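Local coordinates for protein tryptophanyl-tRNA synthetase (Thermus thermophilus, PDB 2EL7) that probably catalyses the ATP-dependent attachment of tryptophan to its cognate tRNA, as a homodimeric class I aminoacyl-tRNA synthetase, at residues G170-E175 against M318-E323. Numbering follows the deposited sequence.
Sequences GETFPE and MEEVRE
T172 presents its methyl to the carboxylate of E320: CG2 lies 3.5 Å from OE1 and 3.6 Å from CD of E320, a methyl-to-carboxylate van der Waals approach; no hydrogen bond crosses between the segments. E320, coming from the opposite direction, turns CG away from its backbone N (chi1 -173°) and stays extended beyond it, which carries the carboxylate to the methyl. Its charge is met by two lysines: OE1 forms a salt bridge with K324, one helical turn on, and OE2 with K141.

The hydroxyl of T172 has two partners. OG1 donates to G170 O at 2.7 Å from above the carbonyl plane (36° out of it), and K324 NZ hydrogen-bonds to the same OG1, tying loop to helix. The T172 methyl also covers one face of the F173 ring, 3.9 Å above its centre. A serine here would probably leave that face and the E320 carboxylate without their methyl neighbour.

The second part of the contact is apolar: V321 CG2 meets F173 CZ at 3.7 Å, obliquely to the ring, the two side chains crossing at about a right angle.

The F173 side chain lies about 10 Å from that of D136, predicted to bind L-tryptophan, so this is packing near that site. Segment 170-175 links helix 153-169 to strand 177-179 within the class I (W and Y) synthetase family region. F165 of that helix packs edge-to-face on F173 and also touches V321, while L93 of helix 89-99 contacts both, so the C-terminal end of helix 296-324 packs against this loop and both helices.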
ATOM      1  N   GLY A 170       4.050 -21.242   2.469  1.00 21.16           N
ATOM      2  CA  GLY A 170       4.275 -21.961   3.715  1.00 15.43           C
ATOM      3  C   GLY A 170       3.307 -21.414   4.755  1.00 21.53           C
ATOM      4  O   GLY A 170       3.044 -20.207   4.760  1.00 24.07           O
ATOM      5  N   GLU A 171       2.779 -22.267   5.634  1.00 23.18           N
ATOM      6  CA  GLU A 171       1.795 -21.833   6.630  1.00 33.52           C
ATOM      7  C   GLU A 171       2.266 -20.601   7.379  1.00 33.31           C
ATOM      8  O   GLU A 171       3.291 -20.622   8.052  1.00 34.66           O
ATOM      9  CB  GLU A 171       1.469 -22.956   7.636  1.00 43.54           C
ATOM     10  CG  GLU A 171       0.233 -22.619   8.504  1.00 55.42           C
ATOM     11  CD  GLU A 171      -0.134 -23.688   9.527  1.00 58.64           C
ATOM     12  OE1 GLU A 171       0.714 -23.982  10.394  1.00 53.15           O
ATOM     13  OE2 GLU A 171      -1.277 -24.218   9.473  1.00 56.42           O
ATOM     14  N   THR A 172       1.509 -19.518   7.281  1.00 27.53           N
ATOM     15  CA  THR A 172       1.933 -18.298   7.939  1.00 26.54           C
ATOM     16  C   THR A 172       0.860 -17.579   8.737  1.00 28.83           C
ATOM     17  O   THR A 172       1.124 -17.094   9.848  1.00 24.49           O
ATOM     18  CB  THR A 172       2.466 -17.289   6.916  1.00 22.37           C
ATOM     19  OG1 THR A 172       3.510 -17.890   6.135  1.00 27.69           O
ATOM     20  CG2 THR A 172       2.991 -16.073   7.625  1.00 18.20           C
ATOM     21  N   PHE A 173      -0.338 -17.505   8.160  1.00 24.53           N
ATOM     22  CA  PHE A 173      -1.435 -16.774   8.766  1.00 26.86           C
ATOM     23  C   PHE A 173      -2.651 -17.592   9.175  1.00 28.99           C
ATOM     24  O   PHE A 173      -2.993 -18.582   8.533  1.00 21.96           O
ATOM     25  CB  PHE A 173      -1.932 -15.694   7.792  1.00 27.57           C
ATOM     26  CG  PHE A 173      -0.912 -14.652   7.432  1.00 18.30           C
ATOM     27  CD1 PHE A 173      -0.366 -14.614   6.164  1.00 20.55           C
ATOM     28  CD2 PHE A 173      -0.571 -13.658   8.332  1.00 24.35           C
ATOM     29  CE1 PHE A 173       0.509 -13.590   5.785  1.00 27.70           C
ATOM     30  CE2 PHE A 173       0.296 -12.628   7.970  1.00 22.34           C
ATOM     31  CZ  PHE A 173       0.840 -12.595   6.689  1.00 23.58           C
ATOM     32  N   PRO A 174      -3.324 -17.174  10.258  1.00 26.70           N
ATOM     33  CA  PRO A 174      -4.519 -17.882  10.724  1.00 24.75           C
ATOM     34  C   PRO A 174      -5.600 -17.366   9.818  1.00 22.47           C
ATOM     35  O   PRO A 174      -5.406 -16.337   9.187  1.00 32.35           O
ATOM     36  CB  PRO A 174      -4.697 -17.358  12.149  1.00 20.22           C
ATOM     37  CG  PRO A 174      -4.254 -15.892  11.984  1.00 25.76           C
ATOM     38  CD  PRO A 174      -2.961 -16.093  11.193  1.00 22.49           C
ATOM     39  N   GLU A 175      -6.721 -18.071   9.741  1.00 30.24           N
ATOM     40  CA  GLU A 175      -7.873 -17.654   8.939  1.00 27.57           C
ATOM     41  C   GLU A 175      -8.810 -17.020   9.953  1.00 27.98           C
ATOM     42  O   GLU A 175      -9.492 -17.713  10.688  1.00 37.80           O
ATOM     43  CB  GLU A 175      -8.548 -18.868   8.298  1.00 30.23           C
ATOM     44  CG  GLU A 175      -7.731 -19.477   7.165  1.00 47.91           C
ATOM     45  CD  GLU A 175      -8.366 -20.711   6.566  1.00 40.09           C
ATOM     46  OE1 GLU A 175      -9.541 -20.632   6.154  1.00 50.15           O
ATOM     47  OE2 GLU A 175      -7.683 -21.758   6.503  1.00 47.16           O
ATOM     48  N   MET A 318       6.208  -9.196   9.584  1.00 27.38           N
ATOM     49  CA  MET A 318       6.731  -8.666   8.337  1.00 28.70           C
ATOM     50  C   MET A 318       8.102  -9.280   7.970  1.00 29.07           C
ATOM     51  O   MET A 318       8.446  -9.387   6.795  1.00 38.15           O
ATOM     52  CB  MET A 318       6.809  -7.130   8.426  1.00 37.54           C
ATOM     53  CG  MET A 318       6.850  -6.407   7.081  1.00 41.44           C
ATOM     54  SD  MET A 318       5.364  -6.813   6.077  1.00 39.39           S
ATOM     55  CE  MET A 318       6.074  -7.514   4.650  1.00 26.52           C
ATOM     56  N   GLU A 319       8.891  -9.686   8.953  1.00 30.03           N
ATOM     57  CA  GLU A 319      10.171 -10.291   8.619  1.00 30.19           C
ATOM     58  C   GLU A 319       9.864 -11.672   8.089  1.00 31.62           C
ATOM     59  O   GLU A 319      10.445 -12.107   7.106  1.00 36.50           O
ATOM     60  CB  GLU A 319      11.091 -10.379   9.842  1.00 39.03           C
ATOM     61  CG  GLU A 319      11.922  -9.126  10.053  1.00 51.29           C
ATOM     62  CD  GLU A 319      12.740  -9.178  11.329  1.00 61.61           C
ATOM     63  OE1 GLU A 319      13.622 -10.060  11.423  1.00 66.28           O
ATOM     64  OE2 GLU A 319      12.495  -8.340  12.236  1.00 66.55           O
ATOM     65  N   GLU A 320       8.943 -12.364   8.747  1.00 29.33           N
ATOM     66  CA  GLU A 320       8.548 -13.684   8.298  1.00 24.59           C
ATOM     67  C   GLU A 320       8.074 -13.622   6.832  1.00 29.43           C
ATOM     68  O   GLU A 320       8.515 -14.418   6.002  1.00 35.25           O
ATOM     69  CB  GLU A 320       7.449 -14.221   9.202  1.00 26.88           C
ATOM     70  CG  GLU A 320       7.057 -15.636   8.947  1.00 30.09           C
ATOM     71  CD  GLU A 320       5.887 -16.053   9.814  1.00 39.16           C
ATOM     72  OE1 GLU A 320       5.468 -17.240   9.754  1.00 33.35           O
ATOM     73  OE2 GLU A 320       5.389 -15.184  10.565  1.00 35.46           O
ATOM     74  N   VAL A 321       7.204 -12.663   6.504  1.00 28.10           N
ATOM     75  CA  VAL A 321       6.700 -12.517   5.129  1.00 26.15           C
ATOM     76  C   VAL A 321       7.785 -12.156   4.109  1.00 22.53           C
ATOM     77  O   VAL A 321       7.881 -12.779   3.063  1.00 29.52           O
ATOM     78  CB  VAL A 321       5.557 -11.448   5.032  1.00 28.02           C
ATOM     79  CG1 VAL A 321       5.190 -11.192   3.565  1.00 23.10           C
ATOM     80  CG2 VAL A 321       4.329 -11.919   5.798  1.00 15.36           C
ATOM     81  N   ARG A 322       8.614 -11.166   4.405  1.00 27.17           N
ATOM     82  CA  ARG A 322       9.655 -10.777   3.455  1.00 28.86           C
ATOM     83  C   ARG A 322      10.537 -11.966   3.057  1.00 28.01           C
ATOM     84  O   ARG A 322      10.922 -12.124   1.889  1.00 32.10           O
ATOM     85  CB  ARG A 322      10.511  -9.624   4.036  1.00 28.86           C
ATOM     86  CG  ARG A 322       9.761  -8.294   4.070  1.00 33.13           C
ATOM     87  CD  ARG A 322      10.599  -7.073   4.401  1.00 19.30           C
ATOM     88  NE  ARG A 322      10.769  -6.973   5.837  1.00 34.64           N
ATOM     89  CZ  ARG A 322      10.463  -5.914   6.581  1.00 31.83           C
ATOM     90  NH1 ARG A 322      10.666  -5.981   7.884  1.00 50.17           N
ATOM     91  NH2 ARG A 322       9.960  -4.800   6.051  1.00 33.98           N
ATOM     92  N   GLU A 323      10.833 -12.817   4.021  1.00 29.18           N
ATOM     93  CA  GLU A 323      11.679 -13.983   3.780  1.00 32.34           C
ATOM     94  C   GLU A 323      10.999 -15.082   2.952  1.00 35.17           C
ATOM     95  O   GLU A 323      11.620 -15.661   2.056  1.00 32.59           O
ATOM     96  CB  GLU A 323      12.117 -14.559   5.113  1.00 25.01           C
ATOM     97  CG  GLU A 323      13.094 -15.681   4.985  1.00 56.31           C
ATOM     98  CD  GLU A 323      12.907 -16.693   6.086  1.00 70.54           C
ATOM     99  OE1 GLU A 323      11.892 -17.435   6.046  1.00 76.27           O
ATOM    100  OE2 GLU A 323      13.763 -16.732   7.001  1.00 83.58           O
TER